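Local coordinates for L-lysine 6-oxidase (Marinomonas mediterranea, PDB 3WEU), which oxidatively deaminates the side-chain amino group of L-lysine with a cysteine tryptophylquinone cofactor, releasing the hydrogen peroxide that makes it antibacterial, at residues E131-S143 with I153-Y167. Residues are numbered along the deposited sequence; the frame is centred on the assembly and turned at random.
Sequences ERQSLIIDLGPRS and ISINNIPETYLHPSY
D138 and S166 pair their backbones as a single antiparallel bridge, which ties the loop 155-167, after strand 150-154, back to strand 137-145 in the N-terminal beta region of the oxidase. The pair is of the hydrogen-bonded kind: D138 N gives to S166 O at 2.9 Å and S166 N to D138 O at 2.8 Å. Beside it S166 OG gives to I136 O at 2.7 Å, coming from above the carbonyl plane.

Side-chain polar bonds illustrate how a buried arginine can organise a loop. R142, bent at chi2 (-61°), spreads its guanidinium so that NH1 and NH2 both grip L139 O end-on, the former at 2.7 Å. NH1 also gives to P141 O, and NH2 reaches S154 O (2.8 Å) and N157 OD1, all close to the guanidinium plane. NH2 thus joins the first and last residues of the type I turn S154-N157 to the other segment; S154 N approaches N157 OD1 from the face opposite NH2, while N157 ND2 holds E152 O.

Apolar contacts gather around L139, which follows D138 in the chain and whose O is held by R142. L139 CD1 lies against the I153 and S154 backbone, whereas CD2 meets Y167 CD2 at 3.6 Å, and I155 CG2 sits over the centre of the Y167 ring.

Y162 combines both kinds. G140 CA makes a CH-pi contact over its ring face, 3.5 Å from the centroid and 6° off the normal; helix 475-481 adds F478 and D479. D138 OD1 closes an Asx turn onto G140 N and also accepts from H88, while D138 OD2, near the ring plane, takes a very short bond of 2.5 Å from Y162 OH.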
loop_
_atom_site.group_PDB
_atom_site.type_symbol
_atom_site.label_atom_id
_atom_site.label_comp_id
_atom_site.label_asym_id
_atom_site.label_seq_id
_atom_site.Cartn_x
_atom_site.Cartn_y
_atom_site.Cartn_z
ATOM N N GLU A 131 20.436 20.937 8.263
ATOM C CA GLU A 131 19.203 20.189 7.984
ATOM C C GLU A 131 19.047 19.004 8.983
ATOM O O GLU A 131 17.958 18.674 9.389
ATOM C CB GLU A 131 19.195 19.592 6.569
ATOM C CG GLU A 131 19.421 20.521 5.357
ATOM C CD GLU A 131 19.355 19.739 4.019
ATOM O OE1 GLU A 131 20.210 18.832 3.723
ATOM O OE2 GLU A 131 18.401 20.003 3.274
ATOM N N ARG A 132 20.145 18.358 9.320
ATOM C CA ARG A 132 20.099 17.313 10.346
ATOM C C ARG A 132 19.720 17.921 11.680
ATOM O O ARG A 132 18.977 17.353 12.418
ATOM C CB ARG A 132 21.443 16.661 10.562
ATOM C CG ARG A 132 22.154 16.099 9.349
ATOM C CD ARG A 132 21.440 14.939 8.751
ATOM N NE ARG A 132 21.190 13.831 9.698
ATOM C CZ ARG A 132 20.294 12.907 9.436
ATOM N NH1 ARG A 132 19.658 12.936 8.256
ATOM N NH2 ARG A 132 20.024 11.939 10.335
ATOM N N GLN A 133 20.252 19.074 12.010
ATOM C CA GLN A 133 19.940 19.658 13.284
ATOM C C GLN A 133 18.449 20.000 13.369
ATOM O O GLN A 133 17.862 19.917 14.457
ATOM C CB GLN A 133 20.861 20.848 13.635
ATOM C CG GLN A 133 20.582 21.492 15.001
ATOM C CD GLN A 133 21.258 22.843 15.189
ATOM O OE1 GLN A 133 20.894 23.828 14.543
ATOM N NE2 GLN A 133 22.188 22.912 16.101
ATOM N N SER A 134 17.786 20.277 12.256
ATOM C CA SER A 134 16.408 20.709 12.373
ATOM C C SER A 134 15.473 19.481 12.539
ATOM O O SER A 134 14.304 19.586 12.866
ATOM C CB SER A 134 16.025 21.620 11.203
ATOM O OG SER A 134 15.782 20.782 10.114
ATOM N N LEU A 135 16.037 18.309 12.354
ATOM C CA LEU A 135 15.300 17.070 12.586
ATOM C C LEU A 135 15.092 16.796 14.093
ATOM O O LEU A 135 14.172 16.041 14.459
ATOM C CB LEU A 135 16.046 15.879 11.929
ATOM C CG LEU A 135 16.003 15.855 10.389
ATOM C CD1 LEU A 135 16.971 14.764 9.897
ATOM C CD2 LEU A 135 14.571 15.611 9.913
ATOM N N ILE A 136 15.942 17.407 14.920
ATOM C CA ILE A 136 15.927 17.248 16.336
ATOM C C ILE A 136 14.715 18.011 16.832
ATOM O O ILE A 136 14.378 19.094 16.315
ATOM C CB ILE A 136 17.165 17.881 16.995
ATOM C CG1 ILE A 136 18.425 17.243 16.432
ATOM C CG2 ILE A 136 17.172 17.785 18.525
ATOM C CD1 ILE A 136 19.692 17.777 16.979
ATOM N N ILE A 137 14.046 17.465 17.851
ATOM C CA ILE A 137 13.050 18.232 18.555
ATOM C C ILE A 137 13.730 18.802 19.762
ATOM O O ILE A 137 14.091 18.067 20.708
ATOM C CB ILE A 137 11.814 17.435 18.997
ATOM C CG1 ILE A 137 11.156 16.719 17.835
ATOM C CG2 ILE A 137 10.772 18.380 19.637
ATOM C CD1 ILE A 137 9.891 15.937 18.204
ATOM N N ASP A 138 13.918 20.134 19.742
ATOM C CA ASP A 138 14.632 20.858 20.729
ATOM C C ASP A 138 14.007 22.269 20.900
ATOM O O ASP A 138 14.066 23.138 19.989
ATOM C CB ASP A 138 16.085 20.978 20.299
ATOM C CG ASP A 138 16.932 21.790 21.259
ATOM O OD1 ASP A 138 16.500 22.100 22.397
ATOM O OD2 ASP A 138 18.106 22.088 20.906
ATOM N N LEU A 139 13.402 22.483 22.053
ATOM C CA LEU A 139 12.632 23.688 22.327
ATOM C C LEU A 139 13.364 24.497 23.333
ATOM O O LEU A 139 12.846 25.473 23.843
ATOM C CB LEU A 139 11.259 23.315 22.829
ATOM C CG LEU A 139 10.434 22.403 21.925
ATOM C CD1 LEU A 139 9.043 22.215 22.520
ATOM C CD2 LEU A 139 10.311 22.878 20.472
ATOM N N GLY A 140 14.616 24.115 23.586
ATOM C CA GLY A 140 15.436 24.785 24.586
ATOM C C GLY A 140 15.091 24.338 25.989
ATOM O O GLY A 140 14.113 23.586 26.149
ATOM N N PRO A 141 15.866 24.812 26.972
ATOM C CA PRO A 141 15.779 24.649 28.369
ATOM C C PRO A 141 14.608 25.462 28.864
ATOM O O PRO A 141 14.117 26.365 28.150
ATOM C CB PRO A 141 17.118 25.150 28.889
ATOM C CG PRO A 141 17.549 26.188 27.915
ATOM C CD PRO A 141 17.048 25.645 26.614
ATOM N N ARG A 142 14.001 24.949 29.921
ATOM C CA ARG A 142 13.041 25.728 30.685
ATOM C C ARG A 142 13.554 25.699 32.090
ATOM O O ARG A 142 14.254 24.747 32.479
ATOM C CB ARG A 142 11.627 25.120 30.653
ATOM C CG ARG A 142 10.880 25.088 29.342
ATOM C CD ARG A 142 10.624 26.466 28.734
ATOM N NE ARG A 142 10.075 26.377 27.412
ATOM C CZ ARG A 142 10.776 26.154 26.302
ATOM N NH1 ARG A 142 12.062 25.938 26.355
ATOM N NH2 ARG A 142 10.167 26.063 25.148
ATOM N N SER A 143 13.173 26.708 32.879
ATOM C CA SER A 143 13.520 26.849 34.299
ATOM C C SER A 143 12.269 27.024 35.151
ATOM O O SER A 143 11.243 27.592 34.716
ATOM C CB SER A 143 14.393 28.088 34.470
ATOM O OG SER A 143 15.649 27.793 33.864
ATOM N N ILE A 153 7.117 22.937 28.470
ATOM C CA ILE A 153 8.205 22.948 27.484
ATOM C C ILE A 153 7.532 22.999 26.122
ATOM O O ILE A 153 7.421 22.015 25.387
ATOM C CB ILE A 153 9.121 21.708 27.636
ATOM C CG1 ILE A 153 9.627 21.511 29.069
ATOM C CG2 ILE A 153 10.338 21.785 26.744
ATOM C CD1 ILE A 153 10.161 20.077 29.277
ATOM N N SER A 154 7.128 24.204 25.722
ATOM C CA SER A 154 6.226 24.376 24.600
ATOM C C SER A 154 6.884 25.064 23.409
ATOM O O SER A 154 7.780 25.855 23.607
ATOM C CB SER A 154 5.084 25.267 25.051
ATOM O OG SER A 154 4.258 25.632 23.985
ATOM N N ILE A 155 6.314 24.849 22.237
ATOM C CA ILE A 155 6.750 25.571 21.025
ATOM C C ILE A 155 6.370 27.004 21.151
ATOM O O ILE A 155 6.931 27.804 20.457
ATOM C CB ILE A 155 6.168 25.025 19.734
ATOM C CG1 ILE A 155 4.663 25.212 19.658
ATOM C CG2 ILE A 155 6.637 23.598 19.565
ATOM C CD1 ILE A 155 4.083 24.870 18.289
ATOM N N ASN A 156 5.477 27.323 22.087
ATOM C CA ASN A 156 5.045 28.732 22.285
ATOM C C ASN A 156 5.800 29.497 23.388
ATOM O O ASN A 156 5.497 30.635 23.650
ATOM C CB ASN A 156 3.541 28.739 22.542
ATOM C CG ASN A 156 2.770 28.236 21.344
ATOM O OD1 ASN A 156 3.108 28.561 20.224
ATOM N ND2 ASN A 156 1.759 27.423 21.557
ATOM N N ASN A 157 6.811 28.935 24.039
ATOM C CA ASN A 157 7.552 29.715 25.074
ATOM C C ASN A 157 9.039 29.416 25.020
ATOM O O ASN A 157 9.752 29.292 25.990
ATOM C CB ASN A 157 6.892 29.489 26.430
ATOM C CG ASN A 157 7.064 28.059 26.926
ATOM O OD1 ASN A 157 7.520 27.161 26.175
ATOM N ND2 ASN A 157 6.838 27.879 28.227
ATOM N N ILE A 158 9.520 29.271 23.796
ATOM C CA ILE A 158 10.914 29.003 23.590
ATOM C C ILE A 158 11.588 30.296 23.985
ATOM O O ILE A 158 11.235 31.315 23.451
ATOM C CB ILE A 158 11.202 28.742 22.088
ATOM C CG1 ILE A 158 10.576 27.431 21.649
ATOM C CG2 ILE A 158 12.718 28.800 21.826
ATOM C CD1 ILE A 158 10.379 27.319 20.156
ATOM N N PRO A 159 12.559 30.266 24.888
ATOM C CA PRO A 159 13.233 31.518 25.225
ATOM C C PRO A 159 13.938 32.211 24.039
ATOM O O PRO A 159 14.447 31.546 23.144
ATOM C CB PRO A 159 14.251 31.131 26.285
ATOM C CG PRO A 159 14.048 29.672 26.538
ATOM C CD PRO A 159 13.131 29.089 25.548
ATOM N N GLU A 160 13.932 33.546 24.028
ATOM C CA GLU A 160 14.581 34.316 22.946
ATOM C C GLU A 160 16.097 34.042 22.892
ATOM O O GLU A 160 16.696 34.090 21.852
ATOM C CB GLU A 160 14.325 35.829 23.149
ATOM C CG GLU A 160 12.906 36.221 22.862
ATOM C CD GLU A 160 12.694 37.728 22.965
ATOM O OE1 GLU A 160 13.669 38.493 22.757
ATOM O OE2 GLU A 160 11.555 38.141 23.257
ATOM N N THR A 161 16.719 33.737 24.024
ATOM C CA THR A 161 18.148 33.392 24.028
ATOM C C THR A 161 18.515 32.031 23.396
ATOM O O THR A 161 19.711 31.728 23.295
ATOM C CB THR A 161 18.707 33.428 25.443
ATOM O OG1 THR A 161 17.903 32.580 26.287
ATOM C CG2 THR A 161 18.679 34.890 25.989
ATOM N N TYR A 162 17.500 31.220 23.066
ATOM C CA TYR A 162 17.694 29.908 22.478
ATOM C C TYR A 162 17.568 30.055 20.982
ATOM O O TYR A 162 16.481 30.070 20.394
ATOM C CB TYR A 162 16.737 28.803 23.070
ATOM C CG TYR A 162 17.386 27.424 22.855
ATOM C CD1 TYR A 162 16.993 26.597 21.827
ATOM C CD2 TYR A 162 18.395 27.001 23.647
ATOM C CE1 TYR A 162 17.630 25.369 21.588
ATOM C CE2 TYR A 162 19.039 25.809 23.425
ATOM C CZ TYR A 162 18.663 24.981 22.410
ATOM O OH TYR A 162 19.326 23.791 22.232
ATOM N N LEU A 163 18.715 30.125 20.335
ATOM C CA LEU A 163 18.746 30.595 18.983
ATOM C C LEU A 163 18.334 29.537 17.976
ATOM O O LEU A 163 17.909 29.883 16.858
ATOM C CB LEU A 163 20.154 31.122 18.661
ATOM C CG LEU A 163 20.626 32.283 19.503
ATOM C CD1 LEU A 163 22.028 32.784 19.037
ATOM C CD2 LEU A 163 19.572 33.378 19.438
ATOM N N HIS A 164 18.441 28.259 18.331
ATOM C CA HIS A 164 18.184 27.222 17.326
ATOM C C HIS A 164 17.198 26.149 17.767
ATOM O O HIS A 164 17.561 24.982 17.858
ATOM C CB HIS A 164 19.455 26.527 16.912
ATOM C CG HIS A 164 20.365 27.404 16.159
ATOM N ND1 HIS A 164 21.449 28.000 16.751
ATOM C CD2 HIS A 164 20.329 27.837 14.880
ATOM C CE1 HIS A 164 22.063 28.748 15.855
ATOM N NE2 HIS A 164 21.397 28.679 14.719
ATOM N N PRO A 165 15.963 26.547 17.964
ATOM C CA PRO A 165 14.967 25.561 18.292
ATOM C C PRO A 165 14.600 24.795 17.058
ATOM O O PRO A 165 14.778 25.309 15.950
ATOM C CB PRO A 165 13.777 26.409 18.782
ATOM C CG PRO A 165 13.951 27.754 18.067
ATOM C CD PRO A 165 15.454 27.939 18.043
ATOM N N SER A 166 14.028 23.603 17.199
ATOM C CA SER A 166 13.538 22.852 16.010
ATOM C C SER A 166 12.442 21.935 16.454
ATOM O O SER A 166 12.418 21.505 17.626
ATOM C CB SER A 166 14.663 22.031 15.361
ATOM O OG SER A 166 15.559 21.525 16.352
ATOM N N TYR A 167 11.550 21.623 15.521
ATOM C CA TYR A 167 10.476 20.697 15.783
ATOM C C TYR A 167 9.738 20.514 14.509
ATOM O O TYR A 167 9.911 21.322 13.614
ATOM C CB TYR A 167 9.537 21.204 16.873
ATOM C CG TYR A 167 8.900 22.535 16.624
ATOM C CD1 TYR A 167 7.676 22.632 15.970
ATOM C CD2 TYR A 167 9.527 23.704 17.073
ATOM C CE1 TYR A 167 7.082 23.865 15.768
ATOM C CE2 TYR A 167 8.949 24.943 16.839
ATOM C CZ TYR A 167 7.749 24.995 16.197
ATOM O OH TYR A 167 7.175 26.253 16.027
#